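Local structure of AvrA (Salmonella typhimurium, 6BE0) at residues 100-105 with 163-168; 111-116 with 196-201; 137-142 with 170-175; 202-207 with 231-236. The protein probably transfers acetyl groups from acetyl-CoA to serine and threonine residues of target proteins, and binds coenzyme A and inositol hexakisphosphate. One frame throughout, in Å; residues are numbered along the deposited sequence.

Contact 1: 100-105 with 163-168; sequences SIKETR and EREQLP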
# COMPACT_ATOMS: atom_id res chain seq x y z
N SER A 100 -17.55 -6.57 -1.03
CA SER A 100 -17.42 -5.54 -0.00
C SER A 100 -17.50 -4.15 -0.63
O SER A 100 -18.01 -3.21 -0.03
CB SER A 100 -16.11 -5.68 0.77
OG SER A 100 -16.14 -6.81 1.62
N ILE A 101 -16.98 -4.02 -1.85
CA ILE A 101 -17.09 -2.77 -2.59
C ILE A 101 -18.56 -2.48 -2.87
O ILE A 101 -19.01 -1.34 -2.78
CB ILE A 101 -16.29 -2.81 -3.91
CG1 ILE A 101 -14.79 -2.74 -3.61
CG2 ILE A 101 -16.67 -1.65 -4.83
CD1 ILE A 101 -13.89 -3.03 -4.80
N LYS A 102 -19.32 -3.52 -3.21
CA LYS A 102 -20.75 -3.38 -3.45
C LYS A 102 -21.46 -2.95 -2.18
O LYS A 102 -22.29 -2.04 -2.21
CB LYS A 102 -21.34 -4.69 -3.97
CG LYS A 102 -22.75 -4.54 -4.53
CD LYS A 102 -23.29 -5.86 -5.06
CE LYS A 102 -24.71 -5.70 -5.61
NZ LYS A 102 -24.75 -5.15 -7.01
N GLU A 103 -21.14 -3.59 -1.06
CA GLU A 103 -21.75 -3.25 0.22
C GLU A 103 -21.49 -1.80 0.59
O GLU A 103 -22.41 -1.07 0.96
CB GLU A 103 -21.22 -4.16 1.34
CG GLU A 103 -22.21 -5.20 1.84
CD GLU A 103 -23.52 -4.58 2.31
OE1 GLU A 103 -24.55 -4.80 1.64
OE2 GLU A 103 -23.51 -3.88 3.34
N THR A 104 -20.23 -1.39 0.48
CA THR A 104 -19.82 -0.06 0.89
C THR A 104 -20.55 1.02 0.08
O THR A 104 -20.96 2.04 0.63
CB THR A 104 -18.30 0.12 0.72
OG1 THR A 104 -17.62 -0.85 1.52
CG2 THR A 104 -17.85 1.51 1.14
N ARG A 105 -20.73 0.77 -1.21
CA ARG A 105 -21.48 1.68 -2.06
C ARG A 105 -22.94 1.74 -1.63
O ARG A 105 -23.54 2.82 -1.58
CB ARG A 105 -21.38 1.26 -3.53
CG ARG A 105 -22.02 2.24 -4.50
CD ARG A 105 -22.19 1.63 -5.89
NE ARG A 105 -23.13 2.40 -6.70
CZ ARG A 105 -24.45 2.26 -6.65
NH1 ARG A 105 -25.01 1.38 -5.83
NH2 ARG A 105 -25.22 3.01 -7.43
N GLU A 163 -16.92 -6.10 -12.41
CA GLU A 163 -18.01 -5.93 -13.36
C GLU A 163 -19.16 -6.89 -13.06
O GLU A 163 -20.33 -6.56 -13.28
CB GLU A 163 -17.52 -6.14 -14.79
CG GLU A 163 -16.74 -4.96 -15.37
CD GLU A 163 -16.20 -5.24 -16.76
OE1 GLU A 163 -16.41 -6.36 -17.28
OE2 GLU A 163 -15.55 -4.34 -17.34
N ARG A 164 -18.84 -8.08 -12.56
CA ARG A 164 -19.85 -9.09 -12.28
C ARG A 164 -20.78 -8.67 -11.14
O ARG A 164 -21.93 -9.11 -11.08
CB ARG A 164 -19.20 -10.43 -11.95
CG ARG A 164 -18.93 -11.29 -13.19
CD ARG A 164 -18.45 -12.69 -12.82
NE ARG A 164 -17.07 -12.69 -12.34
CZ ARG A 164 -16.00 -12.67 -13.12
NH1 ARG A 164 -16.13 -12.64 -14.44
NH2 ARG A 164 -14.79 -12.69 -12.58
N GLU A 165 -20.29 -7.83 -10.24
CA GLU A 165 -21.12 -7.31 -9.16
C GLU A 165 -22.13 -6.30 -9.71
O GLU A 165 -23.10 -5.95 -9.04
CB GLU A 165 -20.26 -6.66 -8.07
CG GLU A 165 -19.33 -7.63 -7.35
CD GLU A 165 -20.07 -8.64 -6.49
OE1 GLU A 165 -19.63 -9.81 -6.45
OE2 GLU A 165 -21.07 -8.26 -5.85
N GLN A 166 -21.88 -5.86 -10.94
CA GLN A 166 -22.77 -4.93 -11.65
C GLN A 166 -23.09 -3.68 -10.83
O GLN A 166 -24.22 -3.49 -10.38
CB GLN A 166 -24.07 -5.64 -12.04
CG GLN A 166 -23.87 -6.76 -13.05
CD GLN A 166 -25.15 -7.13 -13.77
OE1 GLN A 166 -25.34 -6.78 -14.93
NE2 GLN A 166 -26.03 -7.85 -13.09
N LEU A 167 -22.07 -2.84 -10.65
CA LEU A 167 -22.26 -1.53 -10.05
C LEU A 167 -22.40 -0.49 -11.17
O LEU A 167 -21.55 -0.43 -12.06
CB LEU A 167 -21.08 -1.16 -9.15
CG LEU A 167 -21.07 -1.75 -7.73
CD1 LEU A 167 -21.09 -3.27 -7.76
CD2 LEU A 167 -19.84 -1.25 -6.98
N PRO A 168 -23.46 0.32 -11.13
CA PRO A 168 -23.60 1.33 -12.19
C PRO A 168 -22.52 2.40 -12.09
O PRO A 168 -22.12 2.75 -10.99
CB PRO A 168 -24.98 1.92 -11.94
CG PRO A 168 -25.20 1.74 -10.48
CD PRO A 168 -24.53 0.44 -10.12
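Lys102 reaches from its helix to the turn at Glu165 and Leu167. Its CG is anti to the backbone N (chi1 -167°), and the chain stays straight until chi4 turns NZ aside. Lys102 NZ donates a hydrogen bond to Glu165 O at 2.7 Å, approaching almost in line with the carbonyl bond. The Glu165 carboxylate instead lies beside the aliphatic part of the lysine, with OE2 3.4 Å from Lys102 CD. The opposite charges are near each other but not in contact, with Lys102 NZ 5.0 Å from Glu165 OE2. The contact lies at the surface. It joins helix 94-106 to the turn that follows helix 151-164, the connecting helix of a beta-alpha-beta unit, and Gln166 has positive phi in that turn. Leu167 fills the space between three side chains with its two methyl groups. Leu167 CD1 lies 3.8 Å from Lys102 CG. Leu167 CD2 sits 3.9 Å from Ile101 CG2, where the two side chains cross at about a right angle. The same CD2 meets Arg105 CD, and these two side chains run past each other in opposite directions. Pro168 CD covers one face of the Arg105 guanidinium near its rim, and Pro168 CG comes 3.3 Å from Arg105 NH2.

Contact 2: 111-116 with 196-201; sequences SARFLV and KLQLEF. With IHP (inositol hexakisphosphate), chain B.
Arg113 packs against Leu197 and Gln198 in a partly buried contact between sheet and helix. It joins strand 111-117 of the five-stranded mixed sheet to the last turn of helix 186-199 and the loop after it. Both belong to the YopJ-family acetyltransferase fold. The arginine chain bends at chi2 (88°) and runs antiparallel to the Leu197 side chain. Arg113 CG lies 4.0 Å from Leu197 CD1, and Arg113 NE lies 3.9 Å from Leu197 CB. Gln198 CA covers one face of the guanidinium near its rim. The Gln198 amide crosses the guanidinium steeply, with the two planes 74° apart and OE1 3.3 Å from Arg113 NH1. The charge has partners beyond the two segments: NE forms a salt bridge with Asp129, and NH1 donates to Leu86 O. These bonds fix the rotation of the buried group. Phe201 meets the edge of the guanidinium, with its CD2 near that plane. Ser111 OG in turn lies in the plane of the Phe201 ring, at its edge. The other side of the helix serves the ligand. Lys196 NZ donates to inositol hexakisphosphate O33 at 3.1 Å, and Leu199 CD1 touches O21. A water in the guanidinium plane takes a hydrogen bond from Arg113 NH2 at 2.9 Å and lies 2.7 Å from Leu197 O.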
# COMPACT_ATOMS: atom_id res chain seq x y z
N SER A 111 -16.01 7.06 0.91
CA SER A 111 -14.57 6.99 1.05
C SER A 111 -14.18 5.80 1.91
O SER A 111 -14.54 5.74 3.09
CB SER A 111 -14.02 8.29 1.66
OG SER A 111 -12.64 8.19 1.92
N ALA A 112 -13.46 4.85 1.33
CA ALA A 112 -13.05 3.65 2.05
C ALA A 112 -11.81 3.02 1.42
O ALA A 112 -11.46 3.31 0.28
CB ALA A 112 -14.19 2.65 2.09
N ARG A 113 -11.15 2.17 2.19
CA ARG A 113 -9.97 1.45 1.72
C ARG A 113 -10.07 -0.03 2.06
O ARG A 113 -10.77 -0.41 3.00
CB ARG A 113 -8.69 2.03 2.32
CG ARG A 113 -8.34 3.41 1.80
CD ARG A 113 -9.00 4.50 2.62
NE ARG A 113 -9.04 5.77 1.90
CZ ARG A 113 -9.68 6.85 2.33
NH1 ARG A 113 -10.35 6.82 3.48
NH2 ARG A 113 -9.66 7.96 1.61
N PHE A 114 -9.37 -0.85 1.28
CA PHE A 114 -9.40 -2.29 1.47
C PHE A 114 -8.01 -2.89 1.37
O PHE A 114 -7.31 -2.67 0.39
CB PHE A 114 -10.30 -2.94 0.41
CG PHE A 114 -11.71 -2.42 0.41
CD1 PHE A 114 -12.06 -1.36 -0.39
CD2 PHE A 114 -12.67 -3.01 1.21
CE1 PHE A 114 -13.36 -0.88 -0.40
CE2 PHE A 114 -13.97 -2.54 1.21
CZ PHE A 114 -14.32 -1.48 0.40
N LEU A 115 -7.61 -3.64 2.40
CA LEU A 115 -6.47 -4.53 2.28
C LEU A 115 -6.98 -5.87 1.80
O LEU A 115 -7.77 -6.52 2.49
CB LEU A 115 -5.72 -4.69 3.61
CG LEU A 115 -5.04 -3.45 4.20
CD1 LEU A 115 -4.14 -3.87 5.35
CD2 LEU A 115 -4.25 -2.69 3.15
N VAL A 116 -6.53 -6.28 0.62
CA VAL A 116 -7.03 -7.50 -0.01
C VAL A 116 -5.90 -8.49 -0.27
O VAL A 116 -4.90 -8.17 -0.90
CB VAL A 116 -7.76 -7.19 -1.34
CG1 VAL A 116 -6.89 -6.33 -2.26
CG2 VAL A 116 -8.20 -8.48 -2.04
N LYS A 196 -2.09 6.53 4.30
CA LYS A 196 -1.72 7.70 3.50
C LYS A 196 -2.83 8.08 2.51
O LYS A 196 -3.01 9.25 2.20
CB LYS A 196 -0.42 7.44 2.75
CG LYS A 196 0.82 7.40 3.64
CD LYS A 196 1.12 8.77 4.24
CE LYS A 196 2.38 8.74 5.09
NZ LYS A 196 2.21 7.93 6.33
N LEU A 197 -3.56 7.08 2.02
CA LEU A 197 -4.68 7.33 1.12
C LEU A 197 -5.73 8.21 1.81
O LEU A 197 -6.43 8.99 1.16
CB LEU A 197 -5.32 6.02 0.67
CG LEU A 197 -4.55 5.20 -0.38
CD1 LEU A 197 -5.16 3.81 -0.51
CD2 LEU A 197 -4.54 5.90 -1.72
N GLN A 198 -5.83 8.08 3.13
CA GLN A 198 -6.74 8.90 3.92
C GLN A 198 -6.19 10.30 4.10
O GLN A 198 -6.89 11.29 3.89
CB GLN A 198 -7.00 8.24 5.28
CG GLN A 198 -7.49 9.19 6.37
CD GLN A 198 -8.74 9.95 5.98
OE1 GLN A 198 -9.47 9.54 5.07
NE2 GLN A 198 -9.00 11.06 6.66
N LEU A 199 -4.92 10.39 4.51
CA LEU A 199 -4.30 11.66 4.83
C LEU A 199 -4.09 12.54 3.60
O LEU A 199 -4.07 13.76 3.70
CB LEU A 199 -2.96 11.42 5.53
CG LEU A 199 -3.05 10.64 6.85
CD1 LEU A 199 -1.69 10.09 7.24
CD2 LEU A 199 -3.61 11.53 7.95
N GLU A 200 -3.94 11.90 2.44
CA GLU A 200 -3.72 12.61 1.19
C GLU A 200 -5.00 12.66 0.36
O GLU A 200 -4.96 12.62 -0.86
CB GLU A 200 -2.60 11.94 0.38
CG GLU A 200 -1.27 11.81 1.12
CD GLU A 200 -0.56 13.14 1.29
OE1 GLU A 200 -1.11 14.18 0.87
OE2 GLU A 200 0.57 13.13 1.84
N PHE A 201 -6.13 12.73 1.06
CA PHE A 201 -7.44 12.69 0.42
C PHE A 201 -7.56 13.68 -0.74
O PHE A 201 -7.87 13.28 -1.87
CB PHE A 201 -8.54 12.98 1.45
CG PHE A 201 -9.93 12.87 0.90
CD1 PHE A 201 -10.53 13.96 0.27
CD2 PHE A 201 -10.65 11.69 1.01
CE1 PHE A 201 -11.81 13.86 -0.24
CE2 PHE A 201 -11.93 11.60 0.50
CZ PHE A 201 -12.51 12.68 -0.13
C1 IHP B . 3.18 9.24 10.92
C2 IHP B . 3.37 7.91 10.20
C3 IHP B . 4.83 7.63 9.93
C4 IHP B . 5.65 7.72 11.20
C5 IHP B . 5.56 9.13 11.74
C6 IHP B . 4.12 9.47 12.10
O11 IHP B . 1.83 9.33 11.34
P1 IHP B . 0.85 10.26 10.49
O21 IHP B . -0.50 9.58 10.39
O31 IHP B . 1.38 10.48 9.09
O41 IHP B . 0.69 11.58 11.19
O12 IHP B . 2.78 6.84 10.97
P2 IHP B . 1.56 6.02 10.39
O22 IHP B . 0.46 6.95 9.94
O32 IHP B . 1.99 5.19 9.20
O42 IHP B . 1.01 5.10 11.46
O13 IHP B . 4.98 6.35 9.31
P3 IHP B . 5.43 6.26 7.79
O23 IHP B . 4.68 5.15 7.10
O33 IHP B . 5.15 7.56 7.06
O43 IHP B . 6.90 5.97 7.71
O14 IHP B . 7.00 7.29 10.97
P4 IHP B . 8.09 8.12 10.13
O24 IHP B . 8.83 7.19 9.20
O34 IHP B . 7.46 9.22 9.31
O44 IHP B . 9.11 8.72 11.07
O15 IHP B . 6.41 9.33 12.87
P5 IHP B . 7.05 10.76 13.11
O25 IHP B . 6.31 11.80 12.29
O35 IHP B . 6.94 11.10 14.57
O45 IHP B . 8.50 10.77 12.71
O16 IHP B . 3.71 8.71 13.24
P6 IHP B . 3.04 9.44 14.45
O26 IHP B . 2.96 8.51 15.62
O36 IHP B . 3.85 10.65 14.83
O46 IHP B . 1.64 9.88 14.08
O HOH W 1 -8.19 8.55 -0.81

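Contact 3: 137-142 with 170-175; sequences TSVILF and CYFAMV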
# COMPACT_ATOMS: atom_id res chain seq x y z
N THR A 137 -18.58 5.74 -9.24
CA THR A 137 -17.74 5.04 -8.27
C THR A 137 -16.35 4.78 -8.82
O THR A 137 -16.20 4.22 -9.91
CB THR A 137 -18.39 3.70 -7.85
OG1 THR A 137 -19.63 3.96 -7.19
CG2 THR A 137 -17.48 2.91 -6.91
N SER A 138 -15.33 5.18 -8.07
CA SER A 138 -13.94 4.97 -8.45
C SER A 138 -13.27 3.94 -7.56
O SER A 138 -13.32 4.02 -6.33
CB SER A 138 -13.16 6.29 -8.39
OG SER A 138 -11.79 6.09 -8.70
N VAL A 139 -12.64 2.95 -8.19
CA VAL A 139 -11.92 1.90 -7.49
C VAL A 139 -10.52 1.78 -8.06
O VAL A 139 -10.36 1.46 -9.24
CB VAL A 139 -12.65 0.54 -7.60
CG1 VAL A 139 -11.91 -0.54 -6.83
CG2 VAL A 139 -14.09 0.67 -7.10
N ILE A 140 -9.51 2.04 -7.24
CA ILE A 140 -8.12 1.97 -7.69
C ILE A 140 -7.31 0.99 -6.85
O ILE A 140 -7.16 1.17 -5.64
CB ILE A 140 -7.45 3.36 -7.65
CG1 ILE A 140 -8.24 4.34 -8.52
CG2 ILE A 140 -6.00 3.26 -8.13
CD1 ILE A 140 -7.73 5.77 -8.48
N LEU A 141 -6.79 -0.03 -7.51
CA LEU A 141 -5.95 -1.03 -6.88
C LEU A 141 -4.49 -0.62 -6.98
O LEU A 141 -3.97 -0.44 -8.08
CB LEU A 141 -6.16 -2.40 -7.53
CG LEU A 141 -5.25 -3.55 -7.08
CD1 LEU A 141 -5.50 -3.92 -5.62
CD2 LEU A 141 -5.45 -4.76 -7.98
N PHE A 142 -3.83 -0.46 -5.84
CA PHE A 142 -2.42 -0.08 -5.81
C PHE A 142 -1.55 -1.29 -5.52
O PHE A 142 -1.72 -1.97 -4.51
CB PHE A 142 -2.17 1.01 -4.77
CG PHE A 142 -2.82 2.32 -5.10
CD1 PHE A 142 -4.11 2.59 -4.67
CD2 PHE A 142 -2.15 3.28 -5.83
CE1 PHE A 142 -4.71 3.80 -4.97
CE2 PHE A 142 -2.75 4.48 -6.14
CZ PHE A 142 -4.03 4.74 -5.70
N CYS A 170 -19.37 2.47 -12.45
CA CYS A 170 -18.24 2.05 -11.63
C CYS A 170 -17.00 1.90 -12.50
O CYS A 170 -17.00 1.14 -13.47
CB CYS A 170 -18.56 0.74 -10.92
SG CYS A 170 -17.29 0.15 -9.79
N TYR A 171 -15.93 2.61 -12.14
CA TYR A 171 -14.71 2.64 -12.93
C TYR A 171 -13.52 2.10 -12.14
O TYR A 171 -13.29 2.51 -11.00
CB TYR A 171 -14.43 4.06 -13.42
CG TYR A 171 -15.55 4.64 -14.25
CD1 TYR A 171 -16.59 5.34 -13.66
CD2 TYR A 171 -15.58 4.47 -15.63
CE1 TYR A 171 -17.62 5.86 -14.41
CE2 TYR A 171 -16.61 4.99 -16.39
CZ TYR A 171 -17.63 5.68 -15.78
OH TYR A 171 -18.65 6.21 -16.53
N PHE A 172 -12.77 1.20 -12.76
CA PHE A 172 -11.65 0.53 -12.10
C PHE A 172 -10.32 0.82 -12.78
O PHE A 172 -10.24 0.94 -14.01
CB PHE A 172 -11.90 -0.98 -12.06
CG PHE A 172 -10.70 -1.78 -11.61
CD1 PHE A 172 -9.86 -2.38 -12.53
CD2 PHE A 172 -10.42 -1.92 -10.26
CE1 PHE A 172 -8.76 -3.10 -12.12
CE2 PHE A 172 -9.32 -2.64 -9.84
CZ PHE A 172 -8.49 -3.24 -10.77
N ALA A 173 -9.27 0.91 -11.97
CA ALA A 173 -7.92 1.11 -12.47
C ALA A 173 -6.91 0.44 -11.54
O ALA A 173 -7.11 0.40 -10.33
CB ALA A 173 -7.61 2.59 -12.61
N MET A 174 -5.84 -0.08 -12.12
CA MET A 174 -4.76 -0.69 -11.34
C MET A 174 -3.50 0.14 -11.53
O MET A 174 -3.15 0.51 -12.65
CB MET A 174 -4.55 -2.14 -11.78
CG MET A 174 -3.38 -2.83 -11.11
SD MET A 174 -3.34 -4.58 -11.53
CE MET A 174 -1.58 -4.86 -11.65
N VAL A 175 -2.82 0.44 -10.42
CA VAL A 175 -1.66 1.32 -10.44
C VAL A 175 -0.40 0.59 -9.97
O VAL A 175 -0.35 0.04 -8.88
CB VAL A 175 -1.89 2.56 -9.56
CG1 VAL A 175 -0.65 3.45 -9.55
CG2 VAL A 175 -3.10 3.34 -10.05
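Val139 CG1 and Phe172 CG are each anti to their backbone N (chi1 -179° and 170°), and the valine methyl meets the phenylalanine ring at its edge. Val139 CG1 lies in the ring plane, 4.0 Å from Phe172 CD2. The strands form the parallel pair of a beta-alpha-beta crossover, with helix 151-164 between them in the chain. Strand 170-176 is the outermost strand at this end of the five-stranded mixed sheet. Five backbone hydrogen bonds alternate in direction from Tyr171 N to Thr137 O at one end to Val175 N to Leu141 O at the other. The directions of the two segments differ by 18°. CA-H groups add contacts to the carbonyls, as from Ile140 CA to Ala173 O at 3.2 Å. On the face with Thr137, Val139 and Leu141, Phe172 CE2 also touches Leu141 CB at 3.9 Å. Leu141 and Met174 lie side by side and point the same way, with Leu141 CD2 4.1 Å from Met174 SD. Helix 151-164 packs on Cys170, Phe172 and Met174. The other face receives helix 205-212, whose His208 and Asn211 hydrogen-bond to Ser138 OG. Here Phe142 lies alongside Val175, its CD2 3.8 Å from Val175 CB. Ile140 CG2 touches both: it covers one face of the Phe142 ring near the rim and comes 3.5 Å from Val175 CG2.

Contact 4: 202-207 with 231-236; sequences MNLVKI and YLPVSF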
# COMPACT_ATOMS: atom_id res chain seq x y z
N MET A 202 -7.32 14.96 -0.47
CA MET A 202 -7.45 16.00 -1.49
C MET A 202 -6.44 15.82 -2.62
O MET A 202 -6.76 16.03 -3.79
CB MET A 202 -7.28 17.38 -0.86
CG MET A 202 -8.35 17.74 0.17
SD MET A 202 -10.04 17.66 -0.46
CE MET A 202 -9.94 18.70 -1.91
N ASN A 203 -5.22 15.42 -2.27
CA ASN A 203 -4.17 15.23 -3.27
C ASN A 203 -4.46 14.07 -4.21
O ASN A 203 -3.80 13.92 -5.25
CB ASN A 203 -2.82 14.98 -2.59
CG ASN A 203 -2.19 16.26 -2.05
OD1 ASN A 203 -2.51 17.36 -2.50
ND2 ASN A 203 -1.28 16.11 -1.09
N LEU A 204 -5.45 13.25 -3.86
CA LEU A 204 -5.80 12.06 -4.64
C LEU A 204 -7.11 12.23 -5.40
O LEU A 204 -7.61 11.29 -6.01
CB LEU A 204 -5.88 10.84 -3.73
CG LEU A 204 -4.53 10.40 -3.16
CD1 LEU A 204 -4.73 9.44 -2.00
CD2 LEU A 204 -3.69 9.76 -4.25
N VAL A 205 -7.67 13.44 -5.37
CA VAL A 205 -8.89 13.71 -6.11
C VAL A 205 -8.65 13.54 -7.61
O VAL A 205 -9.47 12.93 -8.31
CB VAL A 205 -9.42 15.13 -5.84
CG1 VAL A 205 -10.58 15.47 -6.76
CG2 VAL A 205 -9.84 15.27 -4.38
N LYS A 206 -7.54 14.06 -8.10
CA LYS A 206 -7.27 14.09 -9.54
C LYS A 206 -7.20 12.69 -10.16
O LYS A 206 -7.78 12.45 -11.22
CB LYS A 206 -5.96 14.83 -9.82
CG LYS A 206 -5.65 14.96 -11.31
CD LYS A 206 -4.53 15.96 -11.58
CE LYS A 206 -4.18 16.01 -13.07
NZ LYS A 206 -5.34 16.42 -13.91
N ILE A 207 -6.49 11.77 -9.51
CA ILE A 207 -6.33 10.43 -10.07
C ILE A 207 -7.67 9.68 -10.07
O ILE A 207 -7.95 8.89 -10.97
CB ILE A 207 -5.27 9.60 -9.29
CG1 ILE A 207 -5.03 8.26 -9.99
CG2 ILE A 207 -5.69 9.39 -7.84
CD1 ILE A 207 -3.80 7.51 -9.50
N TYR A 231 0.92 11.66 -10.48
CA TYR A 231 -0.35 11.78 -9.77
C TYR A 231 -0.17 11.81 -8.25
O TYR A 231 -0.81 12.61 -7.56
CB TYR A 231 -1.27 10.62 -10.13
CG TYR A 231 -2.00 10.77 -11.45
CD1 TYR A 231 -3.14 11.55 -11.55
CD2 TYR A 231 -1.55 10.13 -12.59
CE1 TYR A 231 -3.81 11.70 -12.75
CE2 TYR A 231 -2.21 10.26 -13.80
CZ TYR A 231 -3.34 11.05 -13.87
OH TYR A 231 -4.01 11.18 -15.07
N LEU A 232 0.69 10.94 -7.74
CA LEU A 232 0.73 10.66 -6.31
C LEU A 232 1.69 11.56 -5.53
O LEU A 232 2.71 11.99 -6.07
CB LEU A 232 1.11 9.19 -6.09
CG LEU A 232 0.19 8.20 -6.81
CD1 LEU A 232 0.68 6.77 -6.63
CD2 LEU A 232 -1.24 8.33 -6.31
N PRO A 233 1.36 11.85 -4.26
CA PRO A 233 2.16 12.75 -3.42
C PRO A 233 3.40 12.08 -2.84
O PRO A 233 3.56 10.87 -2.95
CB PRO A 233 1.17 13.14 -2.32
CG PRO A 233 0.31 11.94 -2.16
CD PRO A 233 0.17 11.35 -3.54
N VAL A 234 4.26 12.88 -2.21
CA VAL A 234 5.56 12.43 -1.74
C VAL A 234 5.44 11.38 -0.63
O VAL A 234 6.26 10.46 -0.55
CB VAL A 234 6.40 13.61 -1.21
CG1 VAL A 234 7.79 13.15 -0.79
CG2 VAL A 234 6.50 14.71 -2.26
N SER A 235 4.42 11.51 0.21
CA SER A 235 4.27 10.66 1.38
C SER A 235 4.11 9.18 1.04
O SER A 235 4.28 8.32 1.90
CB SER A 235 3.07 11.13 2.21
OG SER A 235 1.87 11.04 1.46
N PHE A 236 3.79 8.89 -0.22
CA PHE A 236 3.63 7.51 -0.67
C PHE A 236 4.97 6.80 -0.86
O PHE A 236 5.02 5.57 -0.88
CB PHE A 236 2.84 7.48 -1.98
CG PHE A 236 1.35 7.55 -1.79
CD1 PHE A 236 0.79 8.50 -0.97
CD2 PHE A 236 0.52 6.66 -2.45
CE1 PHE A 236 -0.58 8.57 -0.80
CE2 PHE A 236 -0.85 6.72 -2.28
CZ PHE A 236 -1.40 7.68 -1.45
O HOH W 2 -4.07 12.55 -7.64
O HOH W 3 -0.78 13.97 -5.56
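Leu204 pushes its two methyl groups into a hollow formed by Leu232, Pro233 and Phe236. Leu204 CD2 meets Leu232 CD2 at 3.5 Å. Leu204 CD1 meets Phe236 CZ at 3.8 Å, and these two side chains approach tip to tip. Pro233 CD closes the side of the hollow, 4.2 Å from Leu204 CD2, and also covers one face of the Phe236 ring. A second fit lies one turn further along. Ile207 CG1 is anti to the backbone N (chi1 -174°) and sits over one face of the Tyr231 ring, while Ile207 CB lies 3.7 Å from Tyr231 CD1. Ile207 CD1 continues past the ring to Leu232 CD2, so this one leucine methyl touches both aliphatic neighbours. Lys206 borders the same ring at its edge, with CG 4.0 Å from Tyr231 CE1. The contact joins the start of helix 205-212, where Leu204 is the N-cap residue, to the loop between helices 225-228 and 243-252. Leu197 of helix 186-199 packs on both Leu204 and Phe236. The Phe236 side chain is about 4 Å from that of Lys196, which binds inositol hexakisphosphate, so the contact lies beside that pocket. The tyrosine hydroxyl hydrogen-bonds to Asp210, and Asn203 ND2 hydrogen-bonds to Glu200. No direct hydrogen bond joins the segments. A water bridges them instead, donating to Asn203 O at 2.8 Å and to Tyr231 O at 3.3 Å while accepting from Ile207 N. The pairing therefore depends on apolar fit on its buried side, and backbone polar atoms of the two segments meet through a bound water.

How the contacts relate
Contact 3 is the buried one, held by regular backbone hydrogen bonds. Contact 1 is at the surface, where a lysine and an arginine pack their aliphatic parts on a leucine and the lysine amine hydrogen-bonds to a backbone carbonyl. Contacts 2 and 4 are partly buried: an arginine held by a salt bridge and hydrogen bonds dominates contact 2, and aliphatic and aromatic side chains dominate contact 4. Contacts 2 and 3 reach the same sheet and meet where Leu197 packs on Phe142. Helix 94-106 of contact 1 packs on it too, through Phe114 and Val139. Contact 4 touches contact 2 where Leu204 meets Leu197, and contact 3 where Ile207 meets Ile140. Contacts 1 and 4 do not touch.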